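Local coordinates for protein putative ring-cleaving dioxygenase MhqO (Bacillus subtilis subsp. subtilis, PDB 3OAJ) that is a putative iron-dependent ring-cleaving dioxygenase of the extradiol family that may contribute to the degradation of aromatic compounds, at residues D24-V29 against I62-W67; H48-N53 against P272-D277. One frame throughout, in Å; residues are numbered along the deposited sequence.

Contact 1. Residues D24-V29 against I62-W67; sequences DFYAGV and ITFFPW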
loop_
_atom_site.group_PDB
_atom_site.type_symbol
_atom_site.label_atom_id
_atom_site.label_comp_id
_atom_site.label_asym_id
_atom_site.label_seq_id
_atom_site.Cartn_x
_atom_site.Cartn_y
_atom_site.Cartn_z
ATOM N N ASP A 24 -9.609 -1.888 -13.164
ATOM C CA ASP A 24 -11.035 -1.567 -13.091
ATOM C C ASP A 24 -11.464 -1.367 -11.641
ATOM O O ASP A 24 -12.332 -0.538 -11.375
ATOM C CB ASP A 24 -11.886 -2.656 -13.749
ATOM C CG ASP A 24 -11.832 -2.625 -15.268
ATOM O OD1 ASP A 24 -11.378 -1.616 -15.857
ATOM O OD2 ASP A 24 -12.263 -3.632 -15.859
ATOM N N PHE A 25 -10.848 -2.081 -10.700
ATOM C CA PHE A 25 -11.213 -1.864 -9.309
ATOM C C PHE A 25 -10.574 -0.593 -8.724
ATOM O O PHE A 25 -11.282 0.303 -8.230
ATOM C CB PHE A 25 -10.897 -3.076 -8.432
ATOM C CG PHE A 25 -11.577 -3.017 -7.087
ATOM C CD1 PHE A 25 -12.926 -3.339 -6.970
ATOM C CD2 PHE A 25 -10.871 -2.636 -5.937
ATOM C CE1 PHE A 25 -13.563 -3.265 -5.753
ATOM C CE2 PHE A 25 -11.517 -2.568 -4.704
ATOM C CZ PHE A 25 -12.854 -2.896 -4.616
ATOM N N TYR A 26 -9.245 -0.500 -8.801
ATOM C CA TYR A 26 -8.526 0.585 -8.130
ATOM C C TYR A 26 -8.722 1.947 -8.778
ATOM O O TYR A 26 -8.885 2.939 -8.065
ATOM C CB TYR A 26 -7.051 0.208 -7.857
ATOM C CG TYR A 26 -7.003 -0.824 -6.753
ATOM C CD1 TYR A 26 -6.904 -0.437 -5.410
ATOM C CD2 TYR A 26 -7.101 -2.192 -7.038
ATOM C CE1 TYR A 26 -6.923 -1.351 -4.400
ATOM C CE2 TYR A 26 -7.122 -3.130 -6.017
ATOM C CZ TYR A 26 -7.018 -2.699 -4.697
ATOM O OH TYR A 26 -7.018 -3.601 -3.675
ATOM N N ALA A 27 -8.785 1.981 -10.117
ATOM C CA ALA A 27 -9.135 3.217 -10.838
ATOM C C ALA A 27 -10.644 3.353 -11.027
ATOM O O ALA A 27 -11.227 4.380 -10.666
ATOM C CB ALA A 27 -8.414 3.287 -12.196
ATOM N N GLY A 28 -11.278 2.326 -11.583
ATOM C CA GLY A 28 -12.707 2.372 -11.908
ATOM C C GLY A 28 -13.630 2.557 -10.713
ATOM O O GLY A 28 -14.514 3.420 -10.719
ATOM N N VAL A 29 -13.442 1.743 -9.683
ATOM C CA VAL A 29 -14.317 1.813 -8.506
ATOM C C VAL A 29 -13.776 2.806 -7.465
ATOM O O VAL A 29 -14.496 3.715 -7.033
ATOM C CB VAL A 29 -14.541 0.400 -7.905
ATOM C CG1 VAL A 29 -15.387 0.472 -6.634
ATOM C CG2 VAL A 29 -15.230 -0.497 -8.942
ATOM N N ILE A 62 -0.611 2.462 -3.459
ATOM C CA ILE A 62 -0.846 1.019 -3.455
ATOM C C ILE A 62 -0.278 0.472 -4.751
ATOM O O ILE A 62 -0.527 0.997 -5.834
ATOM C CB ILE A 62 -2.369 0.682 -3.224
ATOM C CG1 ILE A 62 -2.583 -0.838 -3.071
ATOM C CG2 ILE A 62 -3.264 1.305 -4.307
ATOM C CD1 ILE A 62 -2.014 -1.447 -1.787
ATOM N N THR A 63 0.505 -0.593 -4.630
ATOM C CA THR A 63 1.239 -1.129 -5.770
ATOM C C THR A 63 0.961 -2.612 -5.960
ATOM O O THR A 63 0.691 -3.333 -4.995
ATOM C CB THR A 63 2.787 -0.873 -5.676
ATOM O OG1 THR A 63 3.474 -2.095 -5.391
ATOM C CG2 THR A 63 3.149 0.163 -4.638
ATOM N N PHE A 64 1.032 -3.055 -7.219
ATOM C CA PHE A 64 0.590 -4.410 -7.563
ATOM C C PHE A 64 1.509 -5.098 -8.540
ATOM O O PHE A 64 2.004 -4.479 -9.490
ATOM C CB PHE A 64 -0.802 -4.342 -8.206
ATOM C CG PHE A 64 -1.843 -3.777 -7.311
ATOM C CD1 PHE A 64 -2.367 -4.532 -6.254
ATOM C CD2 PHE A 64 -2.267 -2.449 -7.490
ATOM C CE1 PHE A 64 -3.331 -3.980 -5.406
ATOM C CE2 PHE A 64 -3.228 -1.891 -6.663
ATOM C CZ PHE A 64 -3.760 -2.663 -5.611
ATOM N N PHE A 65 1.716 -6.388 -8.298
ATOM C CA PHE A 65 2.248 -7.300 -9.305
ATOM C C PHE A 65 1.064 -8.125 -9.841
ATOM O O PHE A 65 0.665 -9.108 -9.208
ATOM C CB PHE A 65 3.325 -8.200 -8.694
ATOM C CG PHE A 65 4.502 -7.450 -8.138
ATOM C CD1 PHE A 65 5.260 -6.602 -8.944
ATOM C CD2 PHE A 65 4.873 -7.613 -6.806
ATOM C CE1 PHE A 65 6.360 -5.897 -8.410
ATOM C CE2 PHE A 65 5.966 -6.938 -6.279
ATOM C CZ PHE A 65 6.705 -6.083 -7.072
ATOM N N PRO A 66 0.467 -7.695 -10.967
ATOM C CA PRO A 66 -0.685 -8.428 -11.474
ATOM C C PRO A 66 -0.256 -9.603 -12.347
ATOM O O PRO A 66 0.255 -9.411 -13.458
ATOM C CB PRO A 66 -1.455 -7.374 -12.291
ATOM C CG PRO A 66 -0.503 -6.264 -12.550
ATOM C CD PRO A 66 0.713 -6.442 -11.708
ATOM N N TRP A 67 -0.440 -10.818 -11.852
ATOM C CA TRP A 67 -0.272 -11.962 -12.742
ATOM C C TRP A 67 -1.507 -12.859 -12.842
ATOM O O TRP A 67 -1.858 -13.579 -11.904
ATOM C CB TRP A 67 1.040 -12.726 -12.510
ATOM C CG TRP A 67 1.404 -13.108 -11.095
ATOM C CD1 TRP A 67 0.676 -13.884 -10.232
ATOM C CD2 TRP A 67 2.631 -12.798 -10.416
ATOM N NE1 TRP A 67 1.362 -14.051 -9.050
ATOM C CE2 TRP A 67 2.565 -13.397 -9.137
ATOM C CE3 TRP A 67 3.774 -12.063 -10.760
ATOM C CZ2 TRP A 67 3.602 -13.278 -8.197
ATOM C CZ3 TRP A 67 4.806 -11.942 -9.821
ATOM C CH2 TRP A 67 4.707 -12.549 -8.554
#
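Tyr-26, on helix 19-29, and Phe-64, on strand 61-66, make the one aromatic pair between these segments. Phe-64 meets the tyrosine ring with its far corner: CZ hangs 3.3 Å above the ring plane, over its centre, and lies 3.4 Å from CZ of Tyr-26. The planes are inclined at 48° and the centroids are 4.5 Å apart, so the pair is neither a parallel stack nor a T. On both residues CG is anti to the carbonyl carbon (chi1 -72° in Tyr-26, -61° in Phe-64), which sends each ring into the apolar interface between helix and sheet. CD2 of Phe-25 lies near the rim on the opposite face of Tyr-26, so both faces have a neighbour.

Aliphatic packing adds a smaller share. The CG2 methyl of Ile-62 comes to 4.2 Å from CD1 of Tyr-26, and beta-branched isoleucine suits both the strand and this apolar interface.

No hydrogen bond joins the two segments. Tyr-26 OH is hydrogen-bonded to OD2 of Asp-121, and Tyr-85 of strand 79-87 packs on both Tyr-26 and Ile-62. Tyrosine suits this buried place by offering a broad apolar face to the sheet and a hydroxyl to Asp-121. Shape and hydrophobic burial thus hold the helix on the beta sheet of the first VOC (glyoxalase/dioxygenase-type) unit; the bond to Asp-121 fixes the ring's far end, and packing on its two faces should hinder turning.

Contact 2. Residues H48-N53 against P272-D277; sequences HLYFGN and PGFAHD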
loop_
_atom_site.group_PDB
_atom_site.type_symbol
_atom_site.label_atom_id
_atom_site.label_comp_id
_atom_site.label_asym_id
_atom_site.label_seq_id
_atom_site.Cartn_x
_atom_site.Cartn_y
_atom_site.Cartn_z
ATOM N N HIS A 48 4.458 -3.944 -12.902
ATOM C CA HIS A 48 4.362 -3.383 -11.579
ATOM C C HIS A 48 3.581 -2.099 -11.752
ATOM O O HIS A 48 4.063 -1.179 -12.409
ATOM C CB HIS A 48 5.751 -3.089 -11.000
ATOM C CG HIS A 48 5.740 -2.778 -9.532
ATOM N ND1 HIS A 48 6.861 -2.350 -8.852
ATOM C CD2 HIS A 48 4.733 -2.798 -8.623
ATOM C CE1 HIS A 48 6.551 -2.158 -7.579
ATOM N NE2 HIS A 48 5.270 -2.426 -7.414
ATOM N N LEU A 49 2.379 -2.053 -11.169
ATOM C CA LEU A 49 1.483 -0.900 -11.294
ATOM C C LEU A 49 1.423 -0.160 -9.967
ATOM O O LEU A 49 1.301 -0.772 -8.905
ATOM C CB LEU A 49 0.067 -1.340 -11.691
ATOM C CG LEU A 49 -0.061 -2.217 -12.940
ATOM C CD1 LEU A 49 -1.548 -2.487 -13.181
ATOM C CD2 LEU A 49 0.590 -1.556 -14.158
ATOM N N TYR A 50 1.483 1.166 -10.037
ATOM C CA TYR A 50 1.385 2.020 -8.851
ATOM C C TYR A 50 0.171 2.930 -8.991
ATOM O O TYR A 50 0.025 3.658 -9.989
ATOM C CB TYR A 50 2.623 2.901 -8.719
ATOM C CG TYR A 50 3.951 2.227 -8.449
ATOM C CD1 TYR A 50 4.744 1.747 -9.492
ATOM C CD2 TYR A 50 4.466 2.174 -7.159
ATOM C CE1 TYR A 50 6.007 1.194 -9.252
ATOM C CE2 TYR A 50 5.718 1.618 -6.899
ATOM C CZ TYR A 50 6.479 1.119 -7.950
ATOM O OH TYR A 50 7.725 0.597 -7.694
ATOM N N PHE A 51 -0.705 2.867 -7.993
ATOM C CA PHE A 51 -1.879 3.743 -7.912
ATOM C C PHE A 51 -1.739 4.643 -6.694
ATOM O O PHE A 51 -1.140 4.256 -5.681
ATOM C CB PHE A 51 -3.173 2.925 -7.755
ATOM C CG PHE A 51 -3.505 2.045 -8.941
ATOM C CD1 PHE A 51 -4.381 2.485 -9.931
ATOM C CD2 PHE A 51 -2.968 0.757 -9.055
ATOM C CE1 PHE A 51 -4.704 1.677 -11.015
ATOM C CE2 PHE A 51 -3.277 -0.059 -10.157
ATOM C CZ PHE A 51 -4.152 0.400 -11.127
ATOM N N GLY A 52 -2.303 5.840 -6.769
ATOM C CA GLY A 52 -2.282 6.720 -5.613
ATOM C C GLY A 52 -3.206 7.904 -5.800
ATOM O O GLY A 52 -4.137 7.858 -6.624
ATOM N N ASN A 53 -2.947 8.973 -5.046
ATOM C CA ASN A 53 -3.698 10.211 -5.220
ATOM C C ASN A 53 -3.221 10.953 -6.470
ATOM O O ASN A 53 -2.427 10.417 -7.248
ATOM C CB ASN A 53 -3.673 11.073 -3.943
ATOM C CG ASN A 53 -2.350 11.800 -3.717
ATOM O OD1 ASN A 53 -1.351 11.560 -4.393
ATOM N ND2 ASN A 53 -2.359 12.722 -2.764
ATOM N N PRO A 272 12.418 10.292 -5.287
ATOM C CA PRO A 272 12.001 11.466 -6.065
ATOM C C PRO A 272 10.531 11.488 -6.452
ATOM O O PRO A 272 10.023 12.536 -6.848
ATOM C CB PRO A 272 12.861 11.365 -7.329
ATOM C CG PRO A 272 13.042 9.886 -7.505
ATOM C CD PRO A 272 13.204 9.351 -6.111
ATOM N N GLY A 273 9.863 10.341 -6.343
ATOM C CA GLY A 273 8.482 10.196 -6.763
ATOM C C GLY A 273 8.300 9.874 -8.233
ATOM O O GLY A 273 9.268 9.607 -8.960
ATOM N N PHE A 274 7.047 9.918 -8.679
ATOM C CA PHE A 274 6.681 9.323 -9.965
ATOM C C PHE A 274 6.746 10.248 -11.168
ATOM O O PHE A 274 6.560 9.790 -12.299
ATOM C CB PHE A 274 5.317 8.645 -9.865
ATOM C CG PHE A 274 5.270 7.555 -8.832
ATOM C CD1 PHE A 274 5.838 6.318 -9.076
ATOM C CD2 PHE A 274 4.637 7.774 -7.605
ATOM C CE1 PHE A 274 5.805 5.304 -8.113
ATOM C CE2 PHE A 274 4.581 6.787 -6.644
ATOM C CZ PHE A 274 5.177 5.544 -6.889
ATOM N N ALA A 275 7.025 11.526 -10.915
ATOM C CA ALA A 275 7.003 12.558 -11.962
ATOM C C ALA A 275 8.366 12.913 -12.554
ATOM O O ALA A 275 8.530 13.995 -13.122
ATOM C CB ALA A 275 6.336 13.814 -11.434
ATOM N N HIS A 276 9.341 12.021 -12.446
ATOM C CA HIS A 276 10.685 12.385 -12.895
ATOM C C HIS A 276 11.158 11.625 -14.131
ATOM O O HIS A 276 12.265 11.875 -14.608
ATOM C CB HIS A 276 11.698 12.222 -11.765
ATOM C CG HIS A 276 12.230 10.834 -11.645
ATOM N ND1 HIS A 276 11.570 9.847 -10.951
ATOM C CD2 HIS A 276 13.338 10.254 -12.164
ATOM C CE1 HIS A 276 12.258 8.723 -11.033
ATOM N NE2 HIS A 276 13.338 8.945 -11.760
ATOM N N ASP A 277 10.359 10.677 -14.622
ATOM C CA ASP A 277 10.576 10.155 -15.972
ATOM C C ASP A 277 9.347 10.344 -16.869
ATOM O O ASP A 277 9.362 10.000 -18.048
ATOM C CB ASP A 277 11.101 8.710 -15.971
ATOM C CG ASP A 277 10.135 7.719 -15.354
ATOM O OD1 ASP A 277 9.053 8.118 -14.885
ATOM O OD2 ASP A 277 10.492 6.522 -15.325
#
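Phe-274 and Tyr-50 account for all the surface buried here, two flat, largely apolar rings suited to the buried interface between strand and loop. CE1 of Phe-274 lies 3.5 Å above the plane of the tyrosine ring, displaced toward the rim on the CG and CD2 side; CE1 and CZ are each 3.5 Å from CD2 of Tyr-50. The planes, at 52°, make an oblique pair that is neither stack nor T, and the side chains cross at about a right angle. CG is anti to the carbonyl carbon on both (chi1 -66° in Tyr-50, -59° in Phe-274), which turns the rings toward each other. CD2 of His-48 approaches the other face of Tyr-50.

Phe-274 is presented by a compact turn in which ND1 of His-276 donates to O of Gly-273 (3.1 Å), with the oxygen close to the imidazole plane. Gly-273 adopts a positive phi, a conformation glycine reaches easily.

The Tyr-50 side chain is about 6 Å from the zinc ion held by His-11, His-218 and Glu-266, the site predicted to bind iron. The loop after strand 264-269 closes over strand 47-52, with Phe-274 also touching Val-35 and Ile-61 on flanking strands 33-39 and 61-66; Phe-51 points to the sheet's other side, against helix 19-29.

After strand 9-16 come helix 19-29 and strands 33-39, 47-52 and 61-66. Contact 1 closes a loop of 32 residues, bringing the helix onto the sheet within the first VOC repeat. Contact 2 starts inside that loop, at 48-53, with 218 residues between it and 272-277, so the two cross rather than nest. Their strands are antiparallel neighbours: Phe-64 N bonds to Leu-49 O, and Thr-63 OG1 pairs with His-48 NE2. Contact 1 packs the helix on one side of this sheet, while contact 2 brings the loop following strand 264-269 onto the other, tying the chain's later part to the first repeat.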